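Local atomic coordinates of rhamnose ABC transporter, periplasmic rhamnose-binding protein (Kribbella flavida, PDB entry 4KVF), a protein that probably binds a carbohydrate, most likely rhamnose, outside the cell membrane and hands it to its ABC transporter. Residues 166-171 / 230-235; 215-220 / 241-246; 235-240 / 262-267; 256-261 / 275-280; 266-271 / 332-337. One frame throughout, in Å; residues are numbered along the deposited sequence.

Interaction 1: 166-171 / 230-235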
# COMPACT_ATOMS: atom_id res chain seq x y z
N ILE A 166 -4.36 -20.73 -13.30
CA ILE A 166 -4.11 -19.30 -13.16
C ILE A 166 -2.65 -19.02 -13.48
O ILE A 166 -1.80 -19.92 -13.38
CB ILE A 166 -4.49 -18.78 -11.75
CG1 ILE A 166 -3.57 -19.37 -10.68
CG2 ILE A 166 -5.95 -19.10 -11.41
CD1 ILE A 166 -3.69 -18.65 -9.32
N ALA A 167 -2.34 -17.79 -13.88
CA ALA A 167 -0.97 -17.40 -14.18
C ALA A 167 -0.75 -16.04 -13.58
O ALA A 167 -1.70 -15.29 -13.40
CB ALA A 167 -0.73 -17.36 -15.67
N VAL A 168 0.49 -15.72 -13.24
CA VAL A 168 0.80 -14.41 -12.70
C VAL A 168 1.55 -13.61 -13.76
O VAL A 168 2.42 -14.14 -14.44
CB VAL A 168 1.66 -14.53 -11.41
CG1 VAL A 168 2.29 -13.18 -11.01
CG2 VAL A 168 0.81 -15.11 -10.28
N LEU A 169 1.17 -12.34 -13.92
CA LEU A 169 1.94 -11.38 -14.70
C LEU A 169 2.57 -10.40 -13.71
O LEU A 169 1.89 -9.56 -13.12
CB LEU A 169 1.04 -10.67 -15.72
CG LEU A 169 1.65 -9.52 -16.54
CD1 LEU A 169 2.87 -10.00 -17.32
CD2 LEU A 169 0.62 -8.93 -17.50
N SER A 170 3.87 -10.55 -13.49
CA SER A 170 4.54 -9.80 -12.45
C SER A 170 5.26 -8.58 -13.01
O SER A 170 5.08 -8.21 -14.17
CB SER A 170 5.53 -10.71 -11.69
OG SER A 170 6.00 -10.06 -10.52
N ALA A 171 6.06 -7.95 -12.15
CA ALA A 171 6.93 -6.86 -12.57
C ALA A 171 8.24 -7.47 -13.07
O ALA A 171 8.22 -8.34 -13.93
CB ALA A 171 7.17 -5.90 -11.40
N VAL A 230 -3.44 -13.07 -12.84
CA VAL A 230 -3.32 -12.25 -11.65
C VAL A 230 -2.08 -11.37 -11.83
O VAL A 230 -0.98 -11.89 -11.96
CB VAL A 230 -3.09 -13.11 -10.37
CG1 VAL A 230 -2.97 -12.24 -9.13
CG2 VAL A 230 -4.20 -14.15 -10.20
N SER A 231 -2.26 -10.06 -11.85
CA SER A 231 -1.11 -9.17 -12.06
C SER A 231 -0.95 -8.22 -10.89
O SER A 231 -1.67 -7.22 -10.80
CB SER A 231 -1.29 -8.39 -13.37
OG SER A 231 -0.09 -7.73 -13.73
N PRO A 232 -0.01 -8.54 -9.98
CA PRO A 232 0.22 -7.73 -8.78
C PRO A 232 1.13 -6.55 -9.09
O PRO A 232 2.17 -6.36 -8.46
CB PRO A 232 0.89 -8.71 -7.83
CG PRO A 232 1.67 -9.62 -8.74
CD PRO A 232 0.80 -9.77 -9.98
N THR A 233 0.73 -5.77 -10.09
CA THR A 233 1.43 -4.55 -10.47
C THR A 233 0.42 -3.67 -11.17
O THR A 233 -0.34 -4.16 -12.00
CB THR A 233 2.62 -4.83 -11.41
OG1 THR A 233 2.74 -3.76 -12.36
CG2 THR A 233 2.40 -6.12 -12.18
N THR A 234 0.40 -2.37 -10.84
CA THR A 234 -0.60 -1.49 -11.44
C THR A 234 -0.40 -1.37 -12.95
O THR A 234 -1.38 -1.29 -13.71
CB THR A 234 -0.64 -0.10 -10.77
OG1 THR A 234 0.56 0.61 -11.07
CG2 THR A 234 -0.80 -0.27 -9.27
N VAL A 235 0.86 -1.38 -13.38
CA VAL A 235 1.16 -1.31 -14.81
C VAL A 235 0.68 -2.58 -15.48
O VAL A 235 0.07 -2.53 -16.55
CB VAL A 235 2.68 -1.15 -15.06
CG1 VAL A 235 2.99 -1.30 -16.54
CG2 VAL A 235 3.17 0.18 -14.55

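Interaction 2: 215-220 / 241-246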
# COMPACT_ATOMS: atom_id res chain seq x y z
N GLU A 215 3.26 -9.68 -22.81
CA GLU A 215 3.34 -10.86 -21.95
C GLU A 215 1.96 -11.42 -21.62
O GLU A 215 1.79 -12.64 -21.47
CB GLU A 215 4.16 -10.58 -20.67
CG GLU A 215 5.65 -10.39 -20.93
CD GLU A 215 6.33 -11.64 -21.45
OE1 GLU A 215 6.00 -12.75 -20.98
OE2 GLU A 215 7.21 -11.52 -22.34
N ALA A 216 0.96 -10.54 -21.50
CA ALA A 216 -0.42 -10.99 -21.26
C ALA A 216 -0.93 -11.78 -22.46
O ALA A 216 -1.55 -12.83 -22.32
CB ALA A 216 -1.33 -9.80 -20.99
N GLN A 217 -0.65 -11.25 -23.64
CA GLN A 217 -0.97 -11.90 -24.90
C GLN A 217 -0.31 -13.28 -24.95
O GLN A 217 -0.93 -14.27 -25.33
CB GLN A 217 -0.45 -11.03 -26.04
CG GLN A 217 -0.98 -11.32 -27.41
CD GLN A 217 -0.56 -10.24 -28.39
OE1 GLN A 217 0.52 -9.66 -28.26
NE2 GLN A 217 -1.42 -9.94 -29.37
N GLY A 218 0.95 -13.32 -24.54
CA GLY A 218 1.71 -14.56 -24.56
C GLY A 218 1.13 -15.62 -23.64
O GLY A 218 1.11 -16.80 -23.99
N LEU A 219 0.66 -15.21 -22.47
CA LEU A 219 0.08 -16.16 -21.52
C LEU A 219 -1.16 -16.81 -22.10
O LEU A 219 -1.35 -18.03 -22.03
CB LEU A 219 -0.26 -15.47 -20.19
CG LEU A 219 0.91 -15.13 -19.26
CD1 LEU A 219 0.44 -14.27 -18.09
CD2 LEU A 219 1.58 -16.40 -18.77
N LEU A 220 -2.01 -15.99 -22.71
CA LEU A 220 -3.28 -16.48 -23.23
C LEU A 220 -3.12 -17.40 -24.43
O LEU A 220 -3.94 -18.30 -24.65
CB LEU A 220 -4.20 -15.31 -23.56
CG LEU A 220 -4.71 -14.68 -22.27
CD1 LEU A 220 -5.41 -13.35 -22.52
CD2 LEU A 220 -5.66 -15.66 -21.60
N SER A 241 -5.50 -5.99 -18.92
CA SER A 241 -6.89 -5.64 -19.13
C SER A 241 -7.09 -5.02 -20.50
O SER A 241 -8.06 -5.32 -21.21
CB SER A 241 -7.36 -4.66 -18.06
OG SER A 241 -7.17 -5.21 -16.78
N ARG A 242 -6.15 -4.15 -20.88
CA ARG A 242 -6.24 -3.50 -22.18
C ARG A 242 -6.14 -4.53 -23.30
O ARG A 242 -6.84 -4.42 -24.30
CB ARG A 242 -5.17 -2.42 -22.34
CG ARG A 242 -5.36 -1.57 -23.60
CD ARG A 242 -4.38 -0.41 -23.66
NE ARG A 242 -3.02 -0.85 -23.90
CZ ARG A 242 -2.07 -0.90 -22.97
NH1 ARG A 242 -0.85 -1.32 -23.28
NH2 ARG A 242 -2.34 -0.53 -21.72
N TYR A 243 -5.28 -5.53 -23.12
CA TYR A 243 -5.21 -6.59 -24.12
C TYR A 243 -6.50 -7.39 -24.16
O TYR A 243 -7.08 -7.59 -25.22
CB TYR A 243 -4.04 -7.55 -23.89
CG TYR A 243 -4.16 -8.73 -24.81
CD1 TYR A 243 -3.94 -8.59 -26.17
CD2 TYR A 243 -4.53 -9.99 -24.34
CE1 TYR A 243 -4.07 -9.66 -27.03
CE2 TYR A 243 -4.66 -11.07 -25.20
CZ TYR A 243 -4.43 -10.90 -26.54
OH TYR A 243 -4.55 -11.97 -27.41
N VAL A 244 -6.92 -7.89 -23.00
CA VAL A 244 -8.12 -8.72 -22.94
C VAL A 244 -9.37 -7.99 -23.45
O VAL A 244 -10.18 -8.57 -24.17
CB VAL A 244 -8.32 -9.30 -21.52
CG1 VAL A 244 -9.68 -9.96 -21.39
CG2 VAL A 244 -7.21 -10.30 -21.22
N SER A 245 -9.48 -6.70 -23.12
CA SER A 245 -10.62 -5.89 -23.54
C SER A 245 -10.79 -5.84 -25.05
O SER A 245 -11.91 -5.80 -25.57
CB SER A 245 -10.50 -4.48 -22.97
OG SER A 245 -11.65 -3.71 -23.25
N ALA A 246 -9.67 -5.85 -25.77
CA ALA A 246 -9.71 -5.71 -27.23
C ALA A 246 -9.38 -7.01 -27.96
O ALA A 246 -9.00 -7.00 -29.13
CB ALA A 246 -8.78 -4.59 -27.67

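Interaction 3: 235-240 / 262-267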
# COMPACT_ATOMS: atom_id res chain seq x y z
N VAL A 235 0.86 -1.38 -13.38
CA VAL A 235 1.16 -1.31 -14.81
C VAL A 235 0.68 -2.58 -15.48
O VAL A 235 0.07 -2.53 -16.55
CB VAL A 235 2.68 -1.15 -15.06
CG1 VAL A 235 2.99 -1.30 -16.54
CG2 VAL A 235 3.17 0.18 -14.55
N GLY A 236 0.95 -3.71 -14.84
CA GLY A 236 0.69 -5.01 -15.42
C GLY A 236 -0.79 -5.30 -15.58
O GLY A 236 -1.23 -5.77 -16.62
N ILE A 237 -1.57 -5.01 -14.55
CA ILE A 237 -2.99 -5.32 -14.60
C ILE A 237 -3.69 -4.44 -15.65
O ILE A 237 -4.58 -4.91 -16.38
CB ILE A 237 -3.63 -5.21 -13.20
CG1 ILE A 237 -5.06 -5.74 -13.21
CG2 ILE A 237 -3.59 -3.77 -12.69
CD1 ILE A 237 -5.74 -5.62 -11.86
N ALA A 238 -3.24 -3.19 -15.76
CA ALA A 238 -3.80 -2.28 -16.76
C ALA A 238 -3.49 -2.73 -18.18
O ALA A 238 -4.32 -2.62 -19.09
CB ALA A 238 -3.31 -0.85 -16.53
N ALA A 239 -2.28 -3.24 -18.39
CA ALA A 239 -1.87 -3.69 -19.71
C ALA A 239 -2.57 -4.99 -20.08
O ALA A 239 -2.99 -5.18 -21.22
CB ALA A 239 -0.37 -3.85 -19.78
N ALA A 240 -2.71 -5.89 -19.11
CA ALA A 240 -3.41 -7.15 -19.36
C ALA A 240 -4.88 -6.89 -19.68
O ALA A 240 -5.44 -7.49 -20.59
CB ALA A 240 -3.28 -8.10 -18.18
N ASN A 262 -8.39 4.88 -10.94
CA ASN A 262 -8.63 5.74 -12.10
C ASN A 262 -8.20 5.10 -13.42
O ASN A 262 -8.85 5.26 -14.45
CB ASN A 262 -7.94 7.10 -11.94
CG ASN A 262 -8.66 8.02 -10.97
OD1 ASN A 262 -9.79 7.74 -10.54
ND2 ASN A 262 -8.02 9.14 -10.63
N GLN A 263 -7.09 4.37 -13.38
CA GLN A 263 -6.54 3.73 -14.57
C GLN A 263 -7.40 2.52 -14.93
O GLN A 263 -7.58 2.19 -16.10
CB GLN A 263 -5.09 3.30 -14.32
CG GLN A 263 -4.31 2.90 -15.56
CD GLN A 263 -2.87 2.52 -15.24
OE1 GLN A 263 -2.51 2.30 -14.08
NE2 GLN A 263 -2.04 2.45 -16.28
N MSE A 264 -7.94 1.89 -13.89
CA MSE A 264 -8.70 0.64 -14.04
C MSE A 264 -10.19 0.85 -14.29
O MSE A 264 -10.89 -0.07 -14.70
CB MSE A 264 -8.49 -0.24 -12.81
CG MSE A 264 -7.09 -0.81 -12.70
SE MSE A 264 -6.70 -1.90 -14.25
CE MSE A 264 -8.02 -3.27 -13.85
N ARG A 265 -10.69 2.06 -14.03
CA ARG A 265 -12.12 2.33 -14.10
C ARG A 265 -12.74 1.92 -15.44
O ARG A 265 -13.75 1.21 -15.46
CB ARG A 265 -12.44 3.80 -13.77
CG ARG A 265 -13.93 4.08 -13.61
CD ARG A 265 -14.20 5.56 -13.33
NE ARG A 265 -13.11 6.18 -12.57
CZ ARG A 265 -12.98 6.11 -11.25
NH1 ARG A 265 -11.96 6.71 -10.66
NH2 ARG A 265 -13.86 5.43 -10.53
N GLN A 266 -12.12 2.32 -16.54
CA GLN A 266 -12.69 1.99 -17.85
C GLN A 266 -12.81 0.49 -18.09
O GLN A 266 -13.70 0.05 -18.82
CB GLN A 266 -11.91 2.65 -19.00
CG GLN A 266 -10.49 2.16 -19.16
CD GLN A 266 -9.96 2.36 -20.57
OE1 GLN A 266 -10.68 2.15 -21.56
NE2 GLN A 266 -8.70 2.78 -20.68
N TYR A 267 -11.92 -0.29 -17.47
CA TYR A 267 -11.94 -1.74 -17.63
C TYR A 267 -12.95 -2.41 -16.68
O TYR A 267 -13.47 -3.49 -16.97
CB TYR A 267 -10.53 -2.32 -17.49
CG TYR A 267 -9.59 -1.73 -18.51
CD1 TYR A 267 -9.78 -1.95 -19.86
CD2 TYR A 267 -8.53 -0.91 -18.13
CE1 TYR A 267 -8.95 -1.39 -20.81
CE2 TYR A 267 -7.68 -0.34 -19.08
CZ TYR A 267 -7.91 -0.60 -20.42
OH TYR A 267 -7.10 -0.05 -21.38

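Interaction 4: 256-261 / 275-280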
# COMPACT_ATOMS: atom_id res chain seq x y z
N THR A 256 -7.30 -10.08 -12.64
CA THR A 256 -7.32 -9.44 -11.33
C THR A 256 -5.89 -9.07 -10.92
O THR A 256 -4.98 -9.20 -11.73
CB THR A 256 -8.01 -10.31 -10.26
OG1 THR A 256 -8.16 -9.56 -9.05
CG2 THR A 256 -7.21 -11.58 -9.98
N GLY A 257 -5.68 -8.60 -9.70
CA GLY A 257 -4.37 -8.13 -9.31
C GLY A 257 -4.42 -6.83 -8.52
O GLY A 257 -5.40 -6.56 -7.82
N LEU A 258 -3.36 -6.04 -8.62
CA LEU A 258 -3.26 -4.80 -7.86
C LEU A 258 -3.27 -3.64 -8.83
O LEU A 258 -2.39 -3.53 -9.69
CB LEU A 258 -1.98 -4.78 -7.04
CG LEU A 258 -1.86 -5.92 -6.04
CD1 LEU A 258 -0.47 -5.91 -5.43
CD2 LEU A 258 -2.94 -5.82 -4.95
N GLY A 259 -4.28 -2.79 -8.73
CA GLY A 259 -4.46 -1.73 -9.71
C GLY A 259 -4.80 -0.38 -9.13
O GLY A 259 -5.17 -0.27 -7.95
N LEU A 260 -4.67 0.65 -9.96
CA LEU A 260 -5.06 2.01 -9.59
C LEU A 260 -6.47 2.29 -10.11
O LEU A 260 -6.74 2.13 -11.29
CB LEU A 260 -4.06 3.02 -10.17
CG LEU A 260 -2.67 3.05 -9.51
CD1 LEU A 260 -1.68 3.83 -10.37
CD2 LEU A 260 -2.77 3.66 -8.12
N PRO A 261 -7.38 2.71 -9.21
CA PRO A 261 -8.80 2.90 -9.52
C PRO A 261 -9.11 3.77 -10.75
O PRO A 261 -10.01 3.41 -11.50
CB PRO A 261 -9.35 3.56 -8.25
CG PRO A 261 -8.50 2.97 -7.17
CD PRO A 261 -7.11 2.92 -7.77
N LYS A 275 -13.10 -7.58 -10.35
CA LYS A 275 -12.57 -7.36 -9.02
C LYS A 275 -11.06 -7.20 -9.10
O LYS A 275 -10.39 -7.89 -9.88
CB LYS A 275 -12.92 -8.56 -8.14
CG LYS A 275 -13.21 -8.23 -6.68
CD LYS A 275 -13.61 -9.49 -5.91
CE LYS A 275 -15.03 -9.40 -5.36
NZ LYS A 275 -15.24 -10.33 -4.21
N PHE A 276 -10.52 -6.27 -8.31
CA PHE A 276 -9.08 -6.17 -8.09
C PHE A 276 -8.86 -5.52 -6.73
O PHE A 276 -9.82 -5.10 -6.09
CB PHE A 276 -8.36 -5.42 -9.24
CG PHE A 276 -8.65 -3.93 -9.31
CD1 PHE A 276 -9.71 -3.45 -10.05
CD2 PHE A 276 -7.83 -3.02 -8.65
CE1 PHE A 276 -9.98 -2.08 -10.11
CE2 PHE A 276 -8.08 -1.66 -8.72
CZ PHE A 276 -9.16 -1.19 -9.45
N ALA A 277 -7.62 -5.46 -6.28
CA ALA A 277 -7.32 -4.92 -4.95
C ALA A 277 -6.27 -3.82 -4.98
O ALA A 277 -5.52 -3.69 -5.94
CB ALA A 277 -6.85 -6.05 -4.02
N LEU A 278 -6.25 -3.02 -3.93
CA LEU A 278 -5.11 -2.18 -3.60
C LEU A 278 -5.37 -1.72 -2.18
O LEU A 278 -5.59 -2.54 -1.29
CB LEU A 278 -4.95 -0.99 -4.56
CG LEU A 278 -3.58 -0.30 -4.55
CD1 LEU A 278 -2.50 -1.14 -5.27
CD2 LEU A 278 -3.63 1.11 -5.14
N TRP A 279 -5.38 -0.41 -1.97
CA TRP A 279 -5.61 0.18 -0.66
C TRP A 279 -6.00 1.64 -0.88
O TRP A 279 -5.87 2.15 -1.99
CB TRP A 279 -4.34 0.05 0.21
CG TRP A 279 -3.05 0.31 -0.54
CD1 TRP A 279 -2.48 1.53 -0.78
CD2 TRP A 279 -2.17 -0.67 -1.11
NE1 TRP A 279 -1.31 1.37 -1.49
CE2 TRP A 279 -1.10 0.03 -1.71
CE3 TRP A 279 -2.19 -2.06 -1.19
CZ2 TRP A 279 -0.05 -0.62 -2.36
CZ3 TRP A 279 -1.15 -2.71 -1.84
CH2 TRP A 279 -0.10 -1.98 -2.42
N ASN A 280 -6.52 2.30 0.15
CA ASN A 280 -6.87 3.71 0.02
C ASN A 280 -5.74 4.54 0.62
O ASN A 280 -5.57 4.58 1.84
CB ASN A 280 -8.21 4.00 0.72
CG ASN A 280 -8.62 5.46 0.61
OD1 ASN A 280 -7.92 6.28 0.00
ND2 ASN A 280 -9.78 5.78 1.18

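Interaction 5: 266-271 / 332-337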
# COMPACT_ATOMS: atom_id res chain seq x y z
N GLN A 266 -12.12 2.32 -16.54
CA GLN A 266 -12.69 1.99 -17.85
C GLN A 266 -12.81 0.49 -18.09
O GLN A 266 -13.70 0.05 -18.82
CB GLN A 266 -11.91 2.65 -19.00
CG GLN A 266 -10.49 2.16 -19.16
CD GLN A 266 -9.96 2.36 -20.57
OE1 GLN A 266 -10.68 2.15 -21.56
NE2 GLN A 266 -8.70 2.78 -20.68
N TYR A 267 -11.92 -0.29 -17.47
CA TYR A 267 -11.94 -1.74 -17.63
C TYR A 267 -12.95 -2.41 -16.68
O TYR A 267 -13.47 -3.49 -16.97
CB TYR A 267 -10.53 -2.32 -17.49
CG TYR A 267 -9.59 -1.73 -18.51
CD1 TYR A 267 -9.78 -1.95 -19.86
CD2 TYR A 267 -8.53 -0.91 -18.13
CE1 TYR A 267 -8.95 -1.39 -20.81
CE2 TYR A 267 -7.68 -0.34 -19.08
CZ TYR A 267 -7.91 -0.60 -20.42
OH TYR A 267 -7.10 -0.05 -21.38
N VAL A 268 -13.23 -1.75 -15.57
CA VAL A 268 -14.27 -2.20 -14.67
C VAL A 268 -15.65 -1.90 -15.26
O VAL A 268 -16.53 -2.77 -15.33
CB VAL A 268 -14.11 -1.56 -13.27
CG1 VAL A 268 -15.32 -1.85 -12.41
CG2 VAL A 268 -12.85 -2.07 -12.61
N LYS A 269 -15.82 -0.67 -15.73
CA LYS A 269 -17.08 -0.24 -16.32
C LYS A 269 -17.42 -0.98 -17.62
O LYS A 269 -18.60 -1.10 -17.97
CB LYS A 269 -17.11 1.28 -16.52
CG LYS A 269 -17.05 2.06 -15.20
CD LYS A 269 -17.23 3.57 -15.41
CE LYS A 269 -17.47 4.29 -14.08
NZ LYS A 269 -18.59 3.71 -13.28
N ASP A 270 -16.42 -1.49 -18.33
CA ASP A 270 -16.70 -2.21 -19.58
C ASP A 270 -16.81 -3.73 -19.40
O ASP A 270 -17.07 -4.46 -20.36
CB ASP A 270 -15.77 -1.79 -20.75
CG ASP A 270 -14.37 -2.43 -20.69
OD1 ASP A 270 -14.06 -3.19 -19.74
OD2 ASP A 270 -13.57 -2.16 -21.61
N GLY A 271 -16.62 -4.21 -18.17
CA GLY A 271 -16.83 -5.61 -17.85
C GLY A 271 -15.61 -6.52 -18.00
O GLY A 271 -15.72 -7.74 -17.83
N PHE A 332 -11.76 -3.47 -5.10
CA PHE A 332 -12.49 -2.57 -5.98
C PHE A 332 -13.37 -3.34 -6.96
O PHE A 332 -12.95 -4.33 -7.55
CB PHE A 332 -11.50 -1.66 -6.73
CG PHE A 332 -10.62 -0.87 -5.81
CD1 PHE A 332 -11.03 0.36 -5.32
CD2 PHE A 332 -9.37 -1.35 -5.43
CE1 PHE A 332 -10.21 1.10 -4.47
CE2 PHE A 332 -8.55 -0.62 -4.58
CZ PHE A 332 -8.97 0.60 -4.10
N THR A 333 -14.61 -2.87 -7.11
CA THR A 333 -15.59 -3.46 -8.03
C THR A 333 -16.38 -2.33 -8.67
O THR A 333 -16.19 -1.16 -8.33
CB THR A 333 -16.60 -4.38 -7.30
OG1 THR A 333 -17.39 -3.60 -6.39
CG2 THR A 333 -15.88 -5.48 -6.53
N ALA A 334 -17.29 -2.67 -9.58
CA ALA A 334 -18.19 -1.67 -10.15
C ALA A 334 -19.04 -1.01 -9.07
O ALA A 334 -19.41 0.16 -9.18
CB ALA A 334 -19.08 -2.31 -11.21
N ALA A 335 -19.33 -1.77 -8.01
CA ALA A 335 -20.19 -1.30 -6.92
C ALA A 335 -19.56 -0.15 -6.13
O ALA A 335 -20.28 0.68 -5.57
CB ALA A 335 -20.55 -2.45 -5.99
N ASN A 336 -18.23 -0.10 -6.10
CA ASN A 336 -17.54 0.93 -5.31
C ASN A 336 -16.42 1.69 -6.02
O ASN A 336 -15.70 2.46 -5.38
CB ASN A 336 -17.02 0.33 -3.99
CG ASN A 336 -15.78 -0.52 -4.18
OD1 ASN A 336 -15.46 -0.94 -5.30
ND2 ASN A 336 -15.06 -0.79 -3.08
N ILE A 337 -16.26 1.51 -7.33
CA ILE A 337 -15.11 2.10 -8.03
C ILE A 337 -15.10 3.63 -8.15
O ILE A 337 -14.04 4.25 -8.16
CB ILE A 337 -14.85 1.42 -9.41
CG1 ILE A 337 -13.49 1.85 -9.98
CG2 ILE A 337 -15.97 1.74 -10.39
CD1 ILE A 337 -12.57 0.70 -10.30

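Interaction 1: 166-171 / 230-235
L169 and S231 meet at the C-terminal ends of two inner strands of a parallel beta-sheet, where strands 164-170 and 226-231 run side by side in the alpha/beta lobe of a periplasmic-binding-protein fold. The ladder brackets V230: its N bonds to A167 O at 2.9 Å, and its O accepts from L169 N at the same length. V168 CA-H also points at V230 O.

Beyond V230 the backbone pairing with 164-170 stops, and S231 continues the contact with its side chain. S231 CB lies 3.4 Å from L169 O and also brushes L169 CB. One atom further, S231 OG stands anti to the backbone N (chi1 -168°) and donates to L169 O at 2.8 Å, tilted out of the carbonyl plane; the same OG also touches L169 CB and CG. With an alanine here, L169 O would probably lose the hydroxyl that meets it, and the two strand ends would be free to part slightly.

P232 then centres an inverse gamma turn, which leads the chain away from the sheet and into helix 234-245. T233 occupies the N-cap: its OG1 takes the N-H of G236 and also bonds D207, while its CG2 turns back to 3.6 Å from L169 O. V168 and V230 share one face of the sheet, the face on which M185 of helix 176-189 covers V168. There the side chains of V168 and P232 cross at about a right angle, V168 CG1 touching P232 CD at 3.9 Å.

Interaction 2: 215-220 / 241-246
Y243 lays its ring against Q217 and L220 where two helices of an alpha/beta lobe, 209-222 and 234-245, pack on one another. Each leads into or out of strand 226-231, and their short segments pass 9.4 Å apart with their directions at 54°. No hydrogen bond crosses the interface, so shape and dispersion do the work.

The first kind of contact is CH-pi. Q217 CA sits over one face of the Y243 ring, 4.0 Å from its centroid and somewhat toward the rim. The glutamine chain then runs extended out past the CE1 rim of the ring, the two side chains crossing at about a right angle: Q217 CG, anti to the backbone N (chi1 -165°), comes within 3.5 Å of Y243 CE1, and Q217 NE2 reaches the same carbon. The amide plane stands 60° from the ring plane, so the two flat groups do not stack.

The second kind is purely apolar. L220 CD1 meets the ring at its edge, in plane, 3.6 Å from Y243 CE2. Elsewhere on the tyrosine, F213 adds an edge-to-face ring contact and Y249 packs nearby. An alanine at Y243 would probably open a gap between the helices, leaving Q217 without the ring it lies on and L220 CD1 without the ring edge it packs on.

From the same helix A216 approaches the ring obliquely, and its methyl also packs on L169 of the sheet. V244, one residue beyond the tyrosine, widens the seat for the leucine; the two branched chains cross at about a right angle, with V244 CG2 3.8 Å from L220 CD1.

Interaction 3: 235-240 / 262-267
Two neighbouring helices on one side of a parallel alpha/beta sheet come together where A238 faces M264, a selenomethionine. Helix 234-245 is the connection of a beta-alpha-beta crossover from strand 226-231 to strand 254-257, and helix 261-269 follows that last strand. Their short segments run nearly parallel, crossing at 23° with 9.9 Å between axes.

A238 is the low point between them: its methyl points at the other helix and lets the longer side chains close in. Q263 approaches with its chain extended, CG anti to the backbone N (chi1 -167°), and lays the amide end against the methyl, NE2 3.5 Å from A238 CB. That is a van der Waals contact at the exposed margin of the interface.

Deeper in, the side chain of M264 folds at chi2 and chi3 instead of stretching out, which brings its tip back toward helix 234-245. M264 SE lies 3.9 Å from A238 CA and about as far from I237 CG2. I237 CG1 runs anti to the backbone N, an extended arm that crosses the selenomethionine at about a right angle. Both side chains also touch F276, so the helix pair shares its floor with strand 276-278.

Toward the C-terminal end the ring of Y267 takes over, packing on S241, R242 and S245. At the buried centre, M264 CE rests 3.8 Å from I237 CD1.

Interaction 4: 256-261 / 275-280
F276 and G259 fit as bump and hollow where the last strand of a parallel sheet, 254-257, gives way to a loop that pairs with strand 276-278. Just one bridge, L258 with A277, joins the backbones. Around it A277 N bonds to G257 O at 2.9 Å and G259 N bonds back to A277 O.

The bump is the phenyl ring. F276 CG takes the crowded position between backbone N and carbonyl carbon (chi1 70°), which swings the ring over the chain toward 257-261. Its edge meets G257 O, G259 O and P261 CA, with F276 CE2 3.3 Å from G259 O. The bare alpha carbon of G259 makes the hollow: G259 CA lies 3.8 Å from F276 CD2, and a beta carbon there would be tight against the ring. G259 O, buried between F276 and L278, has no polar partner in the model.

A second set of bumps comes from the leucines. L278 CD1 packs on L258 CB, while L258 CD2 touches A277 CB. L260 and L278 cross obliquely, CD2 to CD2, and F332 of strand 330-332 backs both L278 and the F276 ring.

At the other end T256, whose backbone pairs with strand 226-231, turns its hydroxyl across. T256 OG1 donates to K275 O at 2.9 Å from above the carbonyl plane.

Interaction 5: 266-271 / 332-337
V268 carries most of this contact, reaching from helix 261-269 into the turn that follows strand 330-332. V268 CG1, anti to the backbone N (chi1 171°), presses on the chain of the turn, 3.5 Å from A334 N and 4.0 Å from A334 CB. V268 CG2 meets I337 tip to tip, 3.6 Å from I337 CD1. F276 touches both V268 and I337, so the pair stands on the buried strand 276-278. K269, one residue on, lies at the exposed margin; its NZ comes no nearer than 4.4 Å to I337 CG2 and also makes a long, weak ion pair with D338.

The second shell fixes the turn. N336 folds its side chain back so that OD1 accepts from T333 N at 2.8 Å, while N336 ND2 holds E331 O. A backbone bond from N336 N to T333 O closes the same loop, which presents A334 and I337 to the helix. I337 O is in turn held by R265 NH2, from the turn before V268.

On the other side, the helix ends just past the valine in a Schellman motif. G271, with phi 90°, sends its N back to V268 O at 3.2 Å, which ties off the last turn right at V268. D270, just before the glycine, bonds S245 and T272 through its carboxylate.

The chemistry across the interface is therefore apolar, with no hydrogen bond between 266-271 and 332-337, and it depends on how the valine methyls fit A334 and I337; the direction of the turn is set by polar bonds behind it.

Overall arrangement
The five contacts read from sheet to surface in one lobe. Interactions 1 and 4 are buried and rely on backbone bonds, meeting where strands 226-231 and 254-257 pair; in both, a side-chain hydroxyl adds a further bond onto a carbonyl. Interactions 2 and 3 grip helix 234-245 from two neighbours, 209-222 and 261-269, and use no hydrogen bonds: an aromatic face in one, a selenomethionine against an alanine and an isoleucine in the other. Interaction 5 shares helix 261-269 with interaction 3 and is the most exposed, an apolar touch backed by polar bonds. F276 ties interactions 3, 4 and 5 together, whereas interactions 1 and 5 do not touch.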